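Local structure of Cas6b (Methanococcus maripaludis, 4Z7K) at residues L167-L173 and G190-F196; P120-L124 and F143-L148; F106-D110 and L159-E165. The protein binds CRISPR RNA and, as a Cas6-family endoribonuclease, probably cleaves the precursor transcript within its repeats to yield guide RNAs. All blocks are in the same frame, centred on the assembly; numbering follows the deposited sequence.

Interaction 1. Residues L167-L173 and G190-F196; sequences LKVKINL and GEFYINF. With nucleotides of chain C.
Residues 169-173 and 190-194 run antiparallel as the two arms of a beta hairpin, their axes 4.7 Å apart at an angle of 172°, and two hydrogen-bonded pairs, Lys170 with Tyr193 and Asn172 with Glu191, zip them together. Each pair makes two N-H...O bonds, among them Tyr193 N to Lys170 O at 2.8 Å. On the face that carries these pairs, Lys170 lies alongside Tyr193, its chain bent near the end to bring NZ 3.6 Å from ring atom CE2; the lysine stem can lie along the ring while its ammonium stays at the exposed surface. Behind, Ile171 CG2 meets Phe192 CB, and Val169 and Ile194 share that apolar face, which turns toward helix 137-158. Gly190 lets Leu173 swing across: CD2 lies 3.6 Å from Gly190 CA, a position where a side chain would probably crowd Leu173; the backbone angles of Gly190 also suit glycine. Past the paired residues, the side-chain amide of Asn195 takes over the link to 167-168, while its backbone pairs with Thr109. Its CG stands between backbone N and carbonyl carbon (chi1 64°), which carries OD1 over to Lys168 N at 3.0 Å, the donor lying above the carbonyl plane, while ND2 bonds to Lys166 O. An alanine here would remove both bonds and is likely to leave Lys168 N without its acceptor and the 166-168 backbone less firmly fixed. That backbone matters because Leu167 N donates to N1 of A18 of chain C at 3.2 Å. The contact thus joins an apolar sheet face to a main-chain donor that meets adenine N1, consistent with base recognition through backbone position.

Interaction 2. Residues P120-L124 and F143-L148; sequences PWMAL and FLKRVL. With nucleotides of chain C.
The loop that follows strand 112-117 packs here against helix 137-158 in the buried interior of the C-terminal domain, and no hydrogen bond crosses between 120-124 and 143-148. Trp121 supplies the broad surface. With CG anti to the backbone N (chi1 177°), the indole is carried to the helix, where CH2 lies 3.4 Å from Leu148 CB and the ring edge also meets Leu144 O, near the ring plane. Ala123 folds back over the indole, its methyl above the centre of one face, and the same CB touches Val147 CG1 at 3.6 Å; a small residue fits because it is held between ring and helix. Leu124 reaches further along the helix: CD2 rests 3.7 Å from Phe143 CE2 and also meets Leu144 CD2, the two leucines crossing at about a right angle. The Phe143 ring is in turn covered on one face by Val147 CG2, one helical turn on.

Both segments touch RNA with atoms that the apolar packing leaves available. Leu124 O accepts the N3-H of U9 of chain C at 2.7 Å, an almost straight bond of 168°, and Leu124 CB abuts the uracil O4; Arg206 also makes a weak hydrogen bond to Leu124 O. From the helix, Arg146 bends at chi3 to lay one guanidinium face against the phosphate of C19 of chain C, NH2 lying 2.8 Å from OP1; the cation suits an anion there. A helix packed across an antiparallel sheet, with Leu144 and Leu148 reaching strands 169-177 and 186-194, is characteristic of the ferredoxin-like RAMP fold to which Cas6 proteins belong.

Interaction 3. Residues F106-D110 and L159-E165; sequences FGTTD and LGYTIEE. With nucleotides of chain C.
Phe106 and Tyr161 form a T-shaped pair where the end of strand 98-109 meets the loop that follows helix 137-158, a loop opened by a Schellman motif with Gly160 at positive phi. The phenylalanine presents its edge to the tyrosine face, planes at 90° and centroids 5.7 Å apart. Tyr161 has CG anti to its own N (chi1 -177°), which stretches the phenol across Gly107 so that OH accepts the N-H of Thr108 at 3.2 Å. Glycine suits position 107: its backbone angles favour it, and a CB would probably crowd that hydroxyl. Leu159 CD2 adds a methyl against Phe106 CZ, and Thr108 turns CG2 onto Ile163 CG2 at 3.5 Å, a threonine giving this boundary a methyl inside while OG1 lies nearer Tyr161 OH and Glu165 CG. Phe196 also packs against the Phe106 ring, edge to face, closing the apolar part.

Beyond Thr108 the packing thins into an exposed, acidic fringe. Asp110 and Glu165 bring carboxylates together without bonding, OD1 to OE1 at 3.5 Å; the like charges probably disfavour a closer approach, and solvent can be expected to moderate them. The 159-165 loop also faces RNA: Glu165 O accepts from an adenine N6. At A17 of chain C, Ile163 N donates to N1 at 3.1 Å through a nearly straight bond of 175°, with Ile163 CB 3.8 Å from that same N1.

Interactions 1 and 2 back onto each other, their centres 11 Å apart: the hairpin's apolar face receives the helix and loop of 120-124 and 143-148, with Leu173 CD1 3.7 Å from Trp121 CZ3 and Ile171 CD1 3.8 Å from Leu144 CB. Interaction 3 joins interaction 1 at the hairpin's far end, centres 16 Å apart, where Asn195 O and Thr109 N, 3.1 Å apart, probably hydrogen-bond and Phe196 packs on Gly107 and Thr108. Interactions 2 and 3 do not touch; their nearest atoms are about 9 Å apart. All three reach chain C, and the successive nucleotides A17, A18 and C19 meet interactions 3, 1 and 2 in turn.

Interaction 1. Residues L167-L173 and G190-F196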
loop_
_atom_site.group_PDB
_atom_site.type_symbol
_atom_site.label_atom_id
_atom_site.label_comp_id
_atom_site.label_asym_id
_atom_site.label_seq_id
_atom_site.Cartn_x
_atom_site.Cartn_y
_atom_site.Cartn_z
ATOM N N LEU B 167 20.741 -16.978 -5.295
ATOM C CA LEU B 167 20.290 -16.181 -6.440
ATOM C C LEU B 167 21.041 -14.853 -6.574
ATOM O O LEU B 167 21.264 -14.138 -5.592
ATOM C CB LEU B 167 18.799 -15.905 -6.347
ATOM C CG LEU B 167 17.937 -17.139 -6.155
ATOM C CD1 LEU B 167 16.494 -16.691 -6.036
ATOM C CD2 LEU B 167 18.133 -18.100 -7.331
ATOM N N LYS B 168 21.402 -14.517 -7.807
ATOM C CA LYS B 168 21.996 -13.229 -8.118
ATOM C C LYS B 168 21.339 -12.651 -9.348
ATOM O O LYS B 168 21.034 -13.374 -10.290
ATOM C CB LYS B 168 23.494 -13.398 -8.365
ATOM C CG LYS B 168 23.808 -14.495 -9.412
ATOM C CD LYS B 168 25.241 -14.420 -9.962
ATOM C CE LYS B 168 26.193 -15.423 -9.347
ATOM N NZ LYS B 168 27.426 -15.515 -10.165
ATOM N N VAL B 169 21.162 -11.341 -9.380
ATOM C CA VAL B 169 20.362 -10.765 -10.447
ATOM C C VAL B 169 20.942 -9.443 -10.993
ATOM O O VAL B 169 21.449 -8.609 -10.249
ATOM C CB VAL B 169 18.894 -10.562 -9.950
ATOM C CG1 VAL B 169 18.861 -9.815 -8.622
ATOM C CG2 VAL B 169 18.038 -9.861 -10.997
ATOM N N LYS B 170 20.845 -9.262 -12.302
ATOM C CA LYS B 170 21.217 -8.017 -12.943
ATOM C C LYS B 170 19.999 -7.449 -13.661
ATOM O O LYS B 170 19.254 -8.164 -14.336
ATOM C CB LYS B 170 22.379 -8.227 -13.918
ATOM C CG LYS B 170 22.779 -6.981 -14.703
ATOM C CD LYS B 170 24.164 -7.141 -15.327
ATOM C CE LYS B 170 24.129 -7.636 -16.762
ATOM N NZ LYS B 170 23.716 -6.559 -17.694
ATOM N N ILE B 171 19.798 -6.150 -13.520
ATOM C CA ILE B 171 18.624 -5.539 -14.104
ATOM C C ILE B 171 18.967 -4.299 -14.918
ATOM O O ILE B 171 19.803 -3.467 -14.540
ATOM C CB ILE B 171 17.583 -5.176 -13.031
ATOM C CG1 ILE B 171 18.200 -4.267 -11.966
ATOM C CG2 ILE B 171 17.026 -6.435 -12.385
ATOM C CD1 ILE B 171 17.200 -3.836 -10.915
ATOM N N ASN B 172 18.331 -4.225 -16.076
ATOM C CA ASN B 172 18.295 -3.026 -16.871
ATOM C C ASN B 172 16.824 -2.728 -17.051
ATOM O O ASN B 172 16.179 -3.294 -17.930
ATOM C CB ASN B 172 18.997 -3.235 -18.215
ATOM C CG ASN B 172 18.964 -2.003 -19.096
ATOM O OD1 ASN B 172 18.973 -0.866 -18.617
ATOM N ND2 ASN B 172 18.889 -2.227 -20.395
ATOM N N LEU B 173 16.277 -1.862 -16.206
ATOM C CA LEU B 173 14.836 -1.606 -16.234
ATOM C C LEU B 173 14.558 -0.127 -16.214
ATOM O O LEU B 173 15.292 0.642 -15.588
ATOM C CB LEU B 173 14.121 -2.261 -15.042
ATOM C CG LEU B 173 14.425 -3.717 -14.725
ATOM C CD1 LEU B 173 13.818 -4.088 -13.398
ATOM C CD2 LEU B 173 13.915 -4.613 -15.838
ATOM N N GLY B 190 11.545 -3.776 -19.224
ATOM C CA GLY B 190 12.973 -3.990 -19.297
ATOM C C GLY B 190 13.453 -5.410 -19.472
ATOM O O GLY B 190 12.741 -6.267 -20.010
ATOM N N GLU B 191 14.672 -5.642 -18.988
ATOM C CA GLU B 191 15.395 -6.887 -19.166
ATOM C C GLU B 191 16.006 -7.263 -17.833
ATOM O O GLU B 191 16.312 -6.374 -17.044
ATOM C CB GLU B 191 16.524 -6.683 -20.178
ATOM C CG GLU B 191 16.212 -5.771 -21.375
ATOM C CD GLU B 191 17.486 -5.272 -22.086
ATOM O OE1 GLU B 191 18.590 -5.820 -21.825
ATOM O OE2 GLU B 191 17.379 -4.331 -22.907
ATOM N N PHE B 192 16.183 -8.551 -17.547
ATOM C CA PHE B 192 16.971 -8.911 -16.367
ATOM C C PHE B 192 17.636 -10.279 -16.546
ATOM O O PHE B 192 17.173 -11.091 -17.340
ATOM C CB PHE B 192 16.114 -8.866 -15.107
ATOM C CG PHE B 192 15.073 -9.944 -15.023
ATOM C CD1 PHE B 192 15.393 -11.207 -14.547
ATOM C CD2 PHE B 192 13.765 -9.686 -15.364
ATOM C CE1 PHE B 192 14.434 -12.194 -14.443
ATOM C CE2 PHE B 192 12.798 -10.677 -15.259
ATOM C CZ PHE B 192 13.136 -11.927 -14.801
ATOM N N TYR B 193 18.715 -10.530 -15.805
ATOM C CA TYR B 193 19.496 -11.771 -15.929
ATOM C C TYR B 193 19.459 -12.499 -14.598
ATOM O O TYR B 193 19.473 -11.850 -13.561
ATOM C CB TYR B 193 20.957 -11.502 -16.316
ATOM C CG TYR B 193 21.208 -10.836 -17.657
ATOM C CD1 TYR B 193 21.611 -11.578 -18.763
ATOM C CD2 TYR B 193 21.073 -9.460 -17.803
ATOM C CE1 TYR B 193 21.862 -10.959 -19.980
ATOM C CE2 TYR B 193 21.307 -8.835 -19.009
ATOM C CZ TYR B 193 21.699 -9.581 -20.099
ATOM O OH TYR B 193 21.928 -8.933 -21.300
ATOM N N ILE B 194 19.404 -13.828 -14.597
ATOM C CA ILE B 194 19.367 -14.532 -13.314
ATOM C C ILE B 194 19.788 -15.997 -13.428
ATOM O O ILE B 194 19.676 -16.605 -14.497
ATOM C CB ILE B 194 17.937 -14.430 -12.680
ATOM C CG1 ILE B 194 17.939 -14.820 -11.210
ATOM C CG2 ILE B 194 16.916 -15.241 -13.451
ATOM C CD1 ILE B 194 16.745 -14.294 -10.492
ATOM N N ASN B 195 20.303 -16.546 -12.326
ATOM C CA ASN B 195 20.674 -17.953 -12.255
ATOM C C ASN B 195 19.474 -18.757 -11.820
ATOM O O ASN B 195 19.596 -19.689 -11.029
ATOM C CB ASN B 195 21.848 -18.194 -11.301
ATOM C CG ASN B 195 21.522 -17.857 -9.859
ATOM O OD1 ASN B 195 20.819 -16.896 -9.582
ATOM N ND2 ASN B 195 22.040 -18.653 -8.934
ATOM N N PHE B 196 18.297 -18.329 -12.254
ATOM C CA PHE B 196 17.098 -19.114 -12.030
ATOM C C PHE B 196 16.349 -19.400 -13.317
ATOM O O PHE B 196 16.430 -18.630 -14.275
ATOM C CB PHE B 196 16.174 -18.421 -11.054
ATOM C CG PHE B 196 15.163 -19.340 -10.459
ATOM C CD1 PHE B 196 15.535 -20.248 -9.488
ATOM C CD2 PHE B 196 13.852 -19.302 -10.860
ATOM C CE1 PHE B 196 14.621 -21.089 -8.935
ATOM C CE2 PHE B 196 12.934 -20.147 -10.299
ATOM C CZ PHE B 196 13.316 -21.040 -9.344
ATOM P P A C 18 15.847 -14.531 5.568
ATOM O OP1 A C 18 17.073 -14.532 6.402
ATOM O OP2 A C 18 14.584 -13.915 6.066
ATOM O "O5'" A C 18 16.323 -13.785 4.252
ATOM C "C5'" A C 18 16.853 -12.470 4.304
ATOM C "C4'" A C 18 16.997 -11.878 2.923
ATOM O "O4'" A C 18 17.708 -12.809 2.057
ATOM C "C3'" A C 18 15.691 -11.564 2.212
ATOM O "O3'" A C 18 15.909 -10.428 1.389
ATOM C "C2'" A C 18 15.504 -12.784 1.319
ATOM O "O2'" A C 18 14.687 -12.545 0.203
ATOM C "C1'" A C 18 16.938 -13.061 0.903
ATOM N N9 A C 18 17.219 -14.431 0.461
ATOM C C8 A C 18 16.763 -15.589 1.020
ATOM N N7 A C 18 17.198 -16.688 0.445
ATOM C C5 A C 18 18.016 -16.234 -0.569
ATOM C C6 A C 18 18.775 -16.923 -1.544
ATOM N N6 A C 18 18.814 -18.258 -1.636
ATOM N N1 A C 18 19.499 -16.186 -2.431
ATOM C C2 A C 18 19.438 -14.846 -2.315
ATOM N N3 A C 18 18.756 -14.091 -1.436
ATOM C C4 A C 18 18.051 -14.847 -0.566
#

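Interaction 2. Residues P120-L124 and F143-L148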
loop_
_atom_site.group_PDB
_atom_site.type_symbol
_atom_site.label_atom_id
_atom_site.label_comp_id
_atom_site.label_asym_id
_atom_site.label_seq_id
_atom_site.Cartn_x
_atom_site.Cartn_y
_atom_site.Cartn_z
ATOM N N PRO B 120 4.112 -4.593 -17.660
ATOM C CA PRO B 120 4.797 -3.940 -16.551
ATOM C C PRO B 120 4.949 -4.891 -15.362
ATOM O O PRO B 120 4.173 -5.838 -15.231
ATOM C CB PRO B 120 3.876 -2.774 -16.218
ATOM C CG PRO B 120 3.176 -2.480 -17.469
ATOM C CD PRO B 120 2.953 -3.807 -18.109
ATOM N N TRP B 121 5.936 -4.638 -14.513
ATOM C CA TRP B 121 6.262 -5.536 -13.415
ATOM C C TRP B 121 5.448 -5.289 -12.152
ATOM O O TRP B 121 4.826 -6.235 -11.633
ATOM C CB TRP B 121 7.757 -5.435 -13.109
ATOM C CG TRP B 121 8.235 -6.247 -11.945
ATOM C CD1 TRP B 121 7.574 -7.248 -11.310
ATOM C CD2 TRP B 121 9.517 -6.153 -11.311
ATOM N NE1 TRP B 121 8.343 -7.761 -10.293
ATOM C CE2 TRP B 121 9.546 -7.114 -10.280
ATOM C CE3 TRP B 121 10.640 -5.347 -11.512
ATOM C CZ2 TRP B 121 10.645 -7.291 -9.457
ATOM C CZ3 TRP B 121 11.728 -5.524 -10.692
ATOM C CH2 TRP B 121 11.725 -6.488 -9.676
ATOM N N MET B 122 5.423 -4.046 -11.671
ATOM C CA MET B 122 4.665 -3.701 -10.461
ATOM C C MET B 122 5.347 -4.462 -9.337
ATOM O O MET B 122 4.799 -5.414 -8.798
ATOM C CB MET B 122 3.178 -4.107 -10.588
ATOM C CG MET B 122 2.153 -3.251 -9.857
ATOM S SD MET B 122 0.607 -3.186 -10.829
ATOM C CE MET B 122 -0.372 -2.059 -9.851
ATOM N N ALA B 123 6.559 -4.042 -9.004
ATOM C CA ALA B 123 7.357 -4.707 -7.987
ATOM C C ALA B 123 7.122 -4.091 -6.614
ATOM O O ALA B 123 7.530 -4.634 -5.579
ATOM C CB ALA B 123 8.819 -4.625 -8.353
ATOM N N LEU B 124 6.416 -2.971 -6.613
ATOM C CA LEU B 124 6.349 -2.142 -5.425
ATOM C C LEU B 124 5.030 -2.273 -4.669
ATOM O O LEU B 124 3.994 -1.782 -5.131
ATOM C CB LEU B 124 6.551 -0.679 -5.838
ATOM C CG LEU B 124 7.958 -0.201 -6.206
ATOM C CD1 LEU B 124 8.056 1.310 -6.088
ATOM C CD2 LEU B 124 9.047 -0.911 -5.409
ATOM N N PHE B 143 17.471 -1.573 -4.591
ATOM C CA PHE B 143 16.206 -1.955 -4.011
ATOM C C PHE B 143 15.443 -2.944 -4.897
ATOM O O PHE B 143 15.021 -4.008 -4.425
ATOM C CB PHE B 143 15.408 -0.681 -3.727
ATOM C CG PHE B 143 14.126 -0.907 -3.017
ATOM C CD1 PHE B 143 14.101 -1.568 -1.809
ATOM C CD2 PHE B 143 12.947 -0.378 -3.520
ATOM C CE1 PHE B 143 12.903 -1.763 -1.139
ATOM C CE2 PHE B 143 11.746 -0.560 -2.863
ATOM C CZ PHE B 143 11.721 -1.253 -1.666
ATOM N N LEU B 144 15.311 -2.611 -6.185
ATOM C CA LEU B 144 14.600 -3.459 -7.143
ATOM C C LEU B 144 15.243 -4.832 -7.272
ATOM O O LEU B 144 14.543 -5.840 -7.382
ATOM C CB LEU B 144 14.517 -2.784 -8.509
ATOM C CG LEU B 144 13.679 -1.498 -8.524
ATOM C CD1 LEU B 144 13.377 -1.072 -9.940
ATOM C CD2 LEU B 144 12.401 -1.642 -7.739
ATOM N N LYS B 145 16.572 -4.879 -7.202
ATOM C CA LYS B 145 17.286 -6.147 -7.309
ATOM C C LYS B 145 16.910 -7.018 -6.113
ATOM O O LYS B 145 16.898 -8.249 -6.208
ATOM C CB LYS B 145 18.809 -5.919 -7.326
ATOM C CG LYS B 145 19.380 -5.313 -8.594
ATOM C CD LYS B 145 20.822 -4.802 -8.386
ATOM C CE LYS B 145 21.882 -5.738 -8.954
ATOM N NZ LYS B 145 23.277 -5.190 -8.832
ATOM N N ARG B 146 16.574 -6.365 -4.998
ATOM C CA ARG B 146 16.122 -7.065 -3.797
ATOM C C ARG B 146 14.666 -7.556 -3.920
ATOM O O ARG B 146 14.337 -8.698 -3.553
ATOM C CB ARG B 146 16.251 -6.155 -2.559
ATOM C CG ARG B 146 17.654 -5.809 -2.067
ATOM C CD ARG B 146 17.558 -4.829 -0.878
ATOM N NE ARG B 146 16.875 -5.391 0.293
ATOM C CZ ARG B 146 15.663 -5.012 0.720
ATOM N NH1 ARG B 146 14.978 -4.087 0.056
ATOM N NH2 ARG B 146 15.111 -5.578 1.798
ATOM N N VAL B 147 13.806 -6.708 -4.470
ATOM C CA VAL B 147 12.418 -7.076 -4.619
ATOM C C VAL B 147 12.303 -8.272 -5.553
ATOM O O VAL B 147 11.603 -9.227 -5.232
ATOM C CB VAL B 147 11.595 -5.888 -5.133
ATOM C CG1 VAL B 147 10.201 -6.309 -5.489
ATOM C CG2 VAL B 147 11.575 -4.798 -4.079
ATOM N N LEU B 148 13.057 -8.261 -6.653
ATOM C CA LEU B 148 12.951 -9.322 -7.649
ATOM C C LEU B 148 13.364 -10.656 -7.056
ATOM O O LEU B 148 12.749 -11.676 -7.361
ATOM C CB LEU B 148 13.774 -9.024 -8.900
ATOM C CG LEU B 148 13.573 -10.033 -10.048
ATOM C CD1 LEU B 148 13.639 -9.347 -11.377
ATOM C CD2 LEU B 148 14.582 -11.166 -10.035
ATOM P P C C 19 15.331 -8.985 1.801
ATOM O OP1 C C 19 15.587 -8.075 0.655
ATOM O OP2 C C 19 15.786 -8.639 3.164
ATOM O "O5'" C C 19 13.754 -9.178 1.883
ATOM C "C5'" C C 19 12.905 -8.076 1.590
ATOM C "C4'" C C 19 11.466 -8.349 1.929
ATOM O "O4'" C C 19 11.338 -9.656 2.552
ATOM C "C3'" C C 19 10.804 -7.354 2.891
ATOM O "O3'" C C 19 9.443 -7.162 2.505
ATOM C "C2'" C C 19 10.817 -8.110 4.209
ATOM O "O2'" C C 19 9.850 -7.672 5.137
ATOM C "C1'" C C 19 10.545 -9.526 3.714
ATOM N N1 C C 19 10.853 -10.583 4.686
ATOM C C2 C C 19 12.036 -11.338 4.651
ATOM O O2 C C 19 12.929 -11.070 3.821
ATOM N N3 C C 19 12.211 -12.307 5.593
ATOM C C4 C C 19 11.250 -12.564 6.479
ATOM N N4 C C 19 11.465 -13.534 7.364
ATOM C C5 C C 19 10.024 -11.844 6.500
ATOM C C6 C C 19 9.863 -10.887 5.585
ATOM P P U C 9 -1.054 7.863 -4.133
ATOM O OP1 U C 9 0.228 7.849 -4.900
ATOM O OP2 U C 9 -2.078 8.948 -4.280
ATOM O "O5'" U C 9 -1.785 6.505 -4.501
ATOM C "C5'" U C 9 -1.020 5.313 -4.590
ATOM C "C4'" U C 9 -1.416 4.288 -3.563
ATOM O "O4'" U C 9 -0.934 3.010 -4.036
ATOM C "C3'" U C 9 -0.831 4.456 -2.171
ATOM O "O3'" U C 9 -1.722 3.788 -1.257
ATOM C "C2'" U C 9 0.499 3.713 -2.312
ATOM O "O2'" U C 9 1.082 3.259 -1.107
ATOM C "C1'" U C 9 0.108 2.544 -3.210
ATOM N N1 U C 9 1.177 2.138 -4.126
ATOM C C2 U C 9 1.660 0.834 -4.112
ATOM O O2 U C 9 1.266 -0.028 -3.341
ATOM N N3 U C 9 2.650 0.582 -5.038
ATOM C C4 U C 9 3.169 1.486 -5.961
ATOM O O4 U C 9 4.058 1.119 -6.741
ATOM C C5 U C 9 2.603 2.809 -5.911
ATOM C C6 U C 9 1.645 3.079 -5.019
#

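Interaction 3. Residues F106-D110 and L159-E165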
loop_
_atom_site.group_PDB
_atom_site.type_symbol
_atom_site.label_atom_id
_atom_site.label_comp_id
_atom_site.label_asym_id
_atom_site.label_seq_id
_atom_site.Cartn_x
_atom_site.Cartn_y
_atom_site.Cartn_z
ATOM N N PHE B 106 12.028 -26.019 -14.055
ATOM C CA PHE B 106 11.835 -24.924 -13.113
ATOM C C PHE B 106 12.776 -25.110 -11.922
ATOM O O PHE B 106 12.713 -26.131 -11.238
ATOM C CB PHE B 106 10.378 -24.874 -12.643
ATOM C CG PHE B 106 10.108 -23.874 -11.556
ATOM C CD1 PHE B 106 9.545 -22.653 -11.854
ATOM C CD2 PHE B 106 10.380 -24.165 -10.238
ATOM C CE1 PHE B 106 9.265 -21.734 -10.860
ATOM C CE2 PHE B 106 10.116 -23.247 -9.244
ATOM C CZ PHE B 106 9.552 -22.030 -9.556
ATOM N N GLY B 107 13.642 -24.141 -11.654
ATOM C CA GLY B 107 14.604 -24.334 -10.584
ATOM C C GLY B 107 15.902 -23.591 -10.771
ATOM O O GLY B 107 16.136 -23.020 -11.831
ATOM N N THR B 108 16.741 -23.576 -9.740
ATOM C CA THR B 108 17.987 -22.836 -9.840
ATOM C C THR B 108 18.967 -23.522 -10.779
ATOM O O THR B 108 19.120 -24.741 -10.788
ATOM C CB THR B 108 18.649 -22.649 -8.480
ATOM O OG1 THR B 108 19.024 -23.927 -7.965
ATOM C CG2 THR B 108 17.689 -22.015 -7.527
ATOM N N THR B 109 19.622 -22.697 -11.578
ATOM C CA THR B 109 20.597 -23.134 -12.553
ATOM C C THR B 109 21.945 -22.470 -12.298
ATOM O O THR B 109 22.005 -21.334 -11.822
ATOM C CB THR B 109 20.117 -22.810 -13.966
ATOM O OG1 THR B 109 19.933 -21.388 -14.086
ATOM C CG2 THR B 109 18.779 -23.495 -14.219
ATOM N N ASP B 110 23.026 -23.166 -12.624
ATOM C CA ASP B 110 24.360 -22.597 -12.459
ATOM C C ASP B 110 24.715 -21.791 -13.685
ATOM O O ASP B 110 25.750 -21.127 -13.728
ATOM C CB ASP B 110 25.415 -23.683 -12.208
ATOM C CG ASP B 110 25.407 -24.195 -10.778
ATOM O OD1 ASP B 110 24.727 -23.586 -9.920
ATOM O OD2 ASP B 110 26.084 -25.212 -10.516
ATOM N N LEU B 159 4.722 -22.982 -4.997
ATOM C CA LEU B 159 4.780 -24.073 -5.971
ATOM C C LEU B 159 5.644 -25.215 -5.465
ATOM O O LEU B 159 6.068 -26.091 -6.233
ATOM C CB LEU B 159 5.347 -23.572 -7.296
ATOM C CG LEU B 159 4.487 -22.895 -8.362
ATOM C CD1 LEU B 159 3.493 -21.918 -7.768
ATOM C CD2 LEU B 159 5.429 -22.163 -9.301
ATOM N N GLY B 160 5.922 -25.171 -4.168
ATOM C CA GLY B 160 6.658 -26.222 -3.496
ATOM C C GLY B 160 8.053 -26.481 -4.017
ATOM O O GLY B 160 8.437 -27.632 -4.208
ATOM N N TYR B 161 8.822 -25.423 -4.250
ATOM C CA TYR B 161 10.243 -25.593 -4.552
ATOM C C TYR B 161 10.995 -24.730 -3.578
ATOM O O TYR B 161 10.805 -23.513 -3.531
ATOM C CB TYR B 161 10.582 -25.186 -5.990
ATOM C CG TYR B 161 12.034 -25.389 -6.438
ATOM C CD1 TYR B 161 12.467 -26.599 -6.976
ATOM C CD2 TYR B 161 12.959 -24.359 -6.334
ATOM C CE1 TYR B 161 13.782 -26.768 -7.407
ATOM C CE2 TYR B 161 14.269 -24.523 -6.750
ATOM C CZ TYR B 161 14.680 -25.725 -7.286
ATOM O OH TYR B 161 15.994 -25.864 -7.700
ATOM N N THR B 162 11.837 -25.359 -2.773
ATOM C CA THR B 162 12.629 -24.584 -1.851
ATOM C C THR B 162 14.020 -24.501 -2.470
ATOM O O THR B 162 14.548 -25.482 -3.018
ATOM C CB THR B 162 12.614 -25.195 -0.439
ATOM O OG1 THR B 162 12.756 -26.617 -0.531
ATOM C CG2 THR B 162 11.273 -24.854 0.281
ATOM N N ILE B 163 14.569 -23.295 -2.432
ATOM C CA ILE B 163 15.834 -23.000 -3.074
ATOM C C ILE B 163 17.015 -23.167 -2.134
ATOM O O ILE B 163 17.071 -22.494 -1.102
ATOM C CB ILE B 163 15.835 -21.555 -3.606
ATOM C CG1 ILE B 163 14.716 -21.363 -4.634
ATOM C CG2 ILE B 163 17.192 -21.202 -4.191
ATOM C CD1 ILE B 163 14.747 -20.016 -5.318
ATOM N N GLU B 164 17.968 -24.030 -2.476
ATOM C CA GLU B 164 19.167 -24.156 -1.644
ATOM C C GLU B 164 20.452 -23.805 -2.387
ATOM O O GLU B 164 21.489 -24.443 -2.183
ATOM C CB GLU B 164 19.292 -25.548 -1.014
ATOM C CG GLU B 164 18.741 -26.737 -1.770
ATOM C CD GLU B 164 18.687 -27.952 -0.855
ATOM O OE1 GLU B 164 18.962 -27.776 0.359
ATOM O OE2 GLU B 164 18.367 -29.064 -1.334
ATOM N N GLU B 165 20.381 -22.783 -3.234
ATOM C CA GLU B 165 21.587 -22.141 -3.746
ATOM C C GLU B 165 21.319 -20.632 -3.873
ATOM O O GLU B 165 20.196 -20.163 -3.716
ATOM C CB GLU B 165 22.023 -22.760 -5.099
ATOM C CG GLU B 165 21.915 -24.309 -5.163
ATOM C CD GLU B 165 22.899 -24.993 -6.121
ATOM O OE1 GLU B 165 23.836 -24.331 -6.623
ATOM O OE2 GLU B 165 22.748 -26.219 -6.344
ATOM P P A C 17 9.921 -16.924 6.815
ATOM O OP1 A C 17 10.114 -16.096 8.033
ATOM O OP2 A C 17 8.615 -16.814 6.099
ATOM O "O5'" A C 17 11.114 -16.626 5.793
ATOM C "C5'" A C 17 12.461 -16.512 6.246
ATOM C "C4'" A C 17 13.429 -17.249 5.347
ATOM O "O4'" A C 17 12.700 -18.124 4.463
ATOM C "C3'" A C 17 14.301 -16.396 4.425
ATOM O "O3'" A C 17 15.535 -16.032 5.061
ATOM C "C2'" A C 17 14.530 -17.283 3.181
ATOM O "O2'" A C 17 15.795 -17.926 3.239
ATOM C "C1'" A C 17 13.451 -18.358 3.302
ATOM N N9 A C 17 12.579 -18.567 2.127
ATOM C C8 A C 17 11.310 -18.109 1.843
ATOM N N7 A C 17 10.835 -18.581 0.707
ATOM C C5 A C 17 11.843 -19.420 0.241
ATOM C C6 A C 17 11.976 -20.227 -0.901
ATOM N N6 A C 17 11.018 -20.314 -1.830
ATOM N N1 A C 17 13.123 -20.938 -1.073
ATOM C C2 A C 17 14.074 -20.848 -0.154
ATOM N N3 A C 17 14.059 -20.126 0.960
ATOM C C4 A C 17 12.915 -19.427 1.101
#